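Local coordinates for protein esterase (Uncultured bacterium, PDB 5EGN) that degrades N-acyl homoserine lactones, the signal molecules of bacterial quorum sensing, and probably hydrolyses carboxylic esters as an alpha/beta hydrolase, at residues I49-R54 against D73-V78; A204-V209 against P230-R235. The protein carries 2 engineered substitutions. All blocks are in the same frame, centred on the assembly; numbering follows the deposited sequence.

Contact 1: residues I49-R54 against D73-V78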
# COMPACT_ATOMS: atom_id res chain seq x y z
N ILE A 49 -10.57 -7.09 5.04
CA ILE A 49 -10.45 -6.16 6.15
C ILE A 49 -8.98 -6.07 6.53
O ILE A 49 -8.41 -7.05 6.99
CB ILE A 49 -11.26 -6.63 7.38
CG1 ILE A 49 -12.72 -6.87 7.00
CG2 ILE A 49 -11.12 -5.64 8.53
CD1 ILE A 49 -13.37 -7.99 7.80
N VAL A 50 -8.36 -4.92 6.33
CA VAL A 50 -6.95 -4.77 6.64
C VAL A 50 -6.77 -3.76 7.77
O VAL A 50 -7.31 -2.65 7.70
CB VAL A 50 -6.14 -4.35 5.40
CG1 VAL A 50 -6.86 -3.25 4.65
CG2 VAL A 50 -4.73 -3.93 5.77
N ILE A 51 -6.04 -4.14 8.82
CA ILE A 51 -6.01 -3.30 10.02
C ILE A 51 -4.64 -2.72 10.38
O ILE A 51 -3.62 -3.40 10.29
CB ILE A 51 -6.56 -4.08 11.24
CG1 ILE A 51 -8.02 -4.46 11.01
CG2 ILE A 51 -6.46 -3.25 12.52
CD1 ILE A 51 -8.62 -5.29 12.13
N ASP A 52 -4.65 -1.45 10.78
CA ASP A 52 -3.51 -0.82 11.44
C ASP A 52 -3.58 -1.08 12.94
O ASP A 52 -4.52 -0.63 13.61
CB ASP A 52 -3.49 0.68 11.16
CG ASP A 52 -2.92 1.02 9.80
OD1 ASP A 52 -2.86 0.12 8.93
OD2 ASP A 52 -2.52 2.19 9.61
N HIS A 53 -2.60 -1.80 13.47
CA HIS A 53 -2.52 -2.03 14.91
C HIS A 53 -2.36 -0.71 15.64
O HIS A 53 -1.93 0.29 15.05
CB HIS A 53 -1.34 -2.95 15.25
CG HIS A 53 -1.34 -4.24 14.48
ND1 HIS A 53 -2.49 -4.84 14.03
CD2 HIS A 53 -0.32 -5.03 14.08
CE1 HIS A 53 -2.18 -5.96 13.39
NE2 HIS A 53 -0.87 -6.09 13.41
N ARG A 54 -2.70 -0.69 16.92
CA ARG A 54 -2.49 0.51 17.73
C ARG A 54 -0.99 0.77 17.83
O ARG A 54 -0.19 -0.16 17.97
CB ARG A 54 -3.11 0.35 19.12
CG ARG A 54 -2.59 -0.82 19.93
CD ARG A 54 -3.09 -0.76 21.36
NE ARG A 54 -4.55 -0.71 21.43
CZ ARG A 54 -5.24 -0.54 22.55
NH1 ARG A 54 -4.61 -0.40 23.71
NH2 ARG A 54 -6.57 -0.51 22.51
N ASP A 73 -8.34 -7.36 20.99
CA ASP A 73 -9.58 -6.66 21.30
C ASP A 73 -9.83 -5.54 20.28
O ASP A 73 -10.98 -5.29 19.92
CB ASP A 73 -9.55 -6.09 22.72
CG ASP A 73 -10.92 -5.62 23.19
OD1 ASP A 73 -11.92 -5.91 22.50
OD2 ASP A 73 -11.00 -4.97 24.25
N ASP A 74 -8.77 -4.89 19.82
CA ASP A 74 -8.91 -3.90 18.74
C ASP A 74 -9.49 -4.57 17.49
O ASP A 74 -10.43 -4.05 16.87
CB ASP A 74 -7.56 -3.26 18.42
CG ASP A 74 -7.02 -2.41 19.56
OD1 ASP A 74 -7.83 -1.97 20.41
OD2 ASP A 74 -5.80 -2.17 19.61
N VAL A 75 -8.94 -5.73 17.14
CA VAL A 75 -9.46 -6.50 16.01
C VAL A 75 -10.94 -6.84 16.20
O VAL A 75 -11.74 -6.70 15.26
CB VAL A 75 -8.66 -7.81 15.81
CG1 VAL A 75 -9.24 -8.60 14.64
CG2 VAL A 75 -7.19 -7.51 15.58
N VAL A 76 -11.31 -7.28 17.40
CA VAL A 76 -12.69 -7.63 17.69
C VAL A 76 -13.60 -6.41 17.56
O VAL A 76 -14.74 -6.52 17.12
CB VAL A 76 -12.85 -8.25 19.10
CG1 VAL A 76 -14.31 -8.53 19.41
CG2 VAL A 76 -12.04 -9.53 19.21
N ALA A 77 -13.09 -5.24 17.94
CA ALA A 77 -13.83 -3.99 17.77
C ALA A 77 -14.11 -3.75 16.30
O ALA A 77 -15.24 -3.42 15.91
CB ALA A 77 -13.06 -2.83 18.37
N VAL A 78 -13.07 -3.91 15.47
CA VAL A 78 -13.23 -3.75 14.03
C VAL A 78 -14.29 -4.72 13.48
O VAL A 78 -15.16 -4.32 12.70
CB VAL A 78 -11.90 -3.96 13.29
CG1 VAL A 78 -12.12 -3.91 11.78
CG2 VAL A 78 -10.89 -2.92 13.72
O HOH W 1 -4.17 -3.09 17.85
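Asp74 OD2 is gripped by Arg54 NE, 2.6 Å away, and by a water, which donates to the same oxygen and accepts from the backbone N of Arg54. The other carboxylate oxygen, Asp74 OD1, takes Arg54 NH2 at 2.9 Å, so the guanidinium meets the acid side-on with one nitrogen for each oxygen. Both oxygens offer their syn lone pairs, yet the two flat groups are 28° apart and the hydrogen bonds are bent, with an N-H...O angle of 137° at the NE hydrogen. A bend at chi3 (57°) brings the arginine chain round to cross the Asp74 side chain at about a right angle. Arg54 NH1 has a second partner in Gly65 O, which helps to fix the rotation of the group. An alanine in place of Arg54 would probably leave the buried Asp74 carboxylate without its countercharge and the Gly65 carbonyl without this donor. In this alpha/beta hydrolase fold, helix 68-81 packs against strand 47-51 of the central sheet, and the axes of segments 49-51 and 73-78 come within 10.3 Å of each other. Beneath the salt bridge the contact becomes apolar: Ile51 meets Val78 tip to tip, CD1 to CG2 3.6 Å, while the same CD1 lies 4.2 Å from Val75 CG1. Farther back along the strand, Ile49 and Val78 slide past each other, touching through Ile49 CG2 and Val78 CG1 at 3.8 Å.

Contact 2: residues A204-V209 against P230-R235; sequences APTLVV and PGAELR
Val208 is held by its neighbour strand through both backbone groups: its N donates to Glu233 O at 2.7 Å, and its O accepts from Arg235 N at 2.9 Å. A third bond, from Glu233 N to Thr206 O, extends the parallel ladder, in which Leu207, Val208 and Val209 pair with Glu233, Leu234 and Arg235. The acceptor Val208 O is also approached by Leu234 CA, 3.2 Å away, in a CA-H...O contact.

The close apolar packing lies on the face of Val208 and Leu234. In Leu234, CG anti to the backbone N (chi1 178°) and a chi2 of 65° bring CD1 to Val208 CG1, at 3.7 Å. Helix 219-228 packs on this face, with Ala226 touching both side chains.

The other face carries Leu207, Val209, Glu233 and Arg235; Val209 is buried there, and the looser, solvent-exposed part is that of Glu233 and Arg235. Here Leu207 and Glu233 lie side by side, and Leu207 CD1 rests 3.9 Å from Glu233 CB and 4.0 Å from Arg235 CG. The charged ends turn to one another along their own strand: Arg235 NE and NH2 both close on Glu233 OE2, at 3.0 Å for NE, and reach it from the same side of the carboxylate plane. Leu255 of helix 249-257 touches Leu207, Val209 and Arg235, giving this face some apolar cover.

Strand 206-211, helix 219-228 and strand 233-237 form a beta-alpha-beta crossover, with strand 233-237 at the edge of the alpha/beta hydrolase sheet within the chain.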
# COMPACT_ATOMS: atom_id res chain seq x y z
N ALA A 204 -8.71 -24.53 15.51
CA ALA A 204 -9.17 -24.04 14.22
C ALA A 204 -8.17 -24.39 13.12
O ALA A 204 -6.98 -24.55 13.39
CB ALA A 204 -9.40 -22.54 14.27
N PRO A 205 -8.66 -24.53 11.87
CA PRO A 205 -7.79 -24.80 10.72
C PRO A 205 -6.67 -23.76 10.60
O PRO A 205 -6.94 -22.58 10.41
CB PRO A 205 -8.74 -24.71 9.53
CG PRO A 205 -10.06 -25.08 10.09
CD PRO A 205 -10.08 -24.52 11.48
N THR A 206 -5.42 -24.22 10.70
CA THR A 206 -4.29 -23.31 10.72
C THR A 206 -3.22 -23.69 9.70
O THR A 206 -2.73 -24.82 9.69
CB THR A 206 -3.64 -23.26 12.12
OG1 THR A 206 -4.60 -22.76 13.07
CG2 THR A 206 -2.43 -22.35 12.11
N LEU A 207 -2.87 -22.74 8.84
CA LEU A 207 -1.76 -22.90 7.91
C LEU A 207 -0.61 -21.99 8.31
O LEU A 207 -0.70 -20.77 8.18
CB LEU A 207 -2.21 -22.60 6.48
CG LEU A 207 -1.12 -22.63 5.40
CD1 LEU A 207 -0.41 -23.97 5.38
CD2 LEU A 207 -1.71 -22.31 4.04
N VAL A 208 0.47 -22.59 8.81
CA VAL A 208 1.65 -21.82 9.20
C VAL A 208 2.63 -21.77 8.04
O VAL A 208 2.99 -22.79 7.47
CB VAL A 208 2.34 -22.43 10.44
CG1 VAL A 208 3.50 -21.55 10.88
CG2 VAL A 208 1.34 -22.59 11.57
N VAL A 209 3.05 -20.56 7.68
CA VAL A 209 3.93 -20.37 6.54
C VAL A 209 5.24 -19.69 6.95
O VAL A 209 5.23 -18.62 7.55
CB VAL A 209 3.25 -19.53 5.44
CG1 VAL A 209 4.13 -19.47 4.20
CG2 VAL A 209 1.89 -20.11 5.11
N PRO A 230 -3.04 -28.61 16.72
CA PRO A 230 -3.65 -29.82 16.14
C PRO A 230 -4.12 -29.63 14.70
O PRO A 230 -4.95 -28.76 14.42
CB PRO A 230 -4.84 -30.09 17.06
CG PRO A 230 -4.43 -29.51 18.37
CD PRO A 230 -3.62 -28.29 18.03
N GLY A 231 -3.60 -30.45 13.79
CA GLY A 231 -4.02 -30.44 12.41
C GLY A 231 -3.45 -29.30 11.59
O GLY A 231 -3.87 -29.06 10.46
N ALA A 232 -2.47 -28.60 12.16
CA ALA A 232 -1.84 -27.48 11.47
C ALA A 232 -0.90 -27.97 10.37
O ALA A 232 -0.24 -29.00 10.51
CB ALA A 232 -1.10 -26.60 12.45
N GLU A 233 -0.84 -27.21 9.28
CA GLU A 233 0.10 -27.50 8.20
C GLU A 233 1.19 -26.44 8.15
O GLU A 233 0.93 -25.26 8.36
CB GLU A 233 -0.63 -27.58 6.86
CG GLU A 233 0.28 -27.96 5.69
CD GLU A 233 -0.47 -28.10 4.39
OE1 GLU A 233 -1.72 -28.03 4.40
OE2 GLU A 233 0.19 -28.29 3.34
N LEU A 234 2.41 -26.88 7.88
CA LEU A 234 3.53 -25.95 7.74
C LEU A 234 4.07 -25.97 6.31
O LEU A 234 4.27 -27.04 5.73
CB LEU A 234 4.65 -26.29 8.73
CG LEU A 234 5.89 -25.41 8.63
CD1 LEU A 234 5.58 -23.97 9.01
CD2 LEU A 234 7.00 -25.96 9.50
N ARG A 235 4.31 -24.79 5.76
CA ARG A 235 4.94 -24.65 4.46
C ARG A 235 6.20 -23.81 4.61
O ARG A 235 6.12 -22.60 4.83
CB ARG A 235 3.99 -24.02 3.44
CG ARG A 235 2.74 -24.85 3.14
CD ARG A 235 2.86 -25.60 1.82
NE ARG A 235 1.69 -26.44 1.57
CZ ARG A 235 1.13 -26.61 0.37
NH1 ARG A 235 1.63 -25.99 -0.69
NH2 ARG A 235 0.07 -27.39 0.24

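Overall arrangement
Both contacts build on the same mixed sheet but at well separated places, contact 1 on a strand inside it and contact 2 at an edge, with their centres about 23 Å apart and nearest atoms about 14 Å apart. Contact 1 packs a helix on strand 47-51 and is wholly buried, whereas contact 2 pairs strand 206-211 with strand 233-237, an edge strand of the sheet within this chain, and is only partly buried. Side chains carry contact 1, and backbone hydrogen bonds dominate contact 2. Each includes an arginine-carboxylate pair, placed differently: in contact 1 it bridges the two segments in the interior, while in contact 2 it joins residues of one exposed strand.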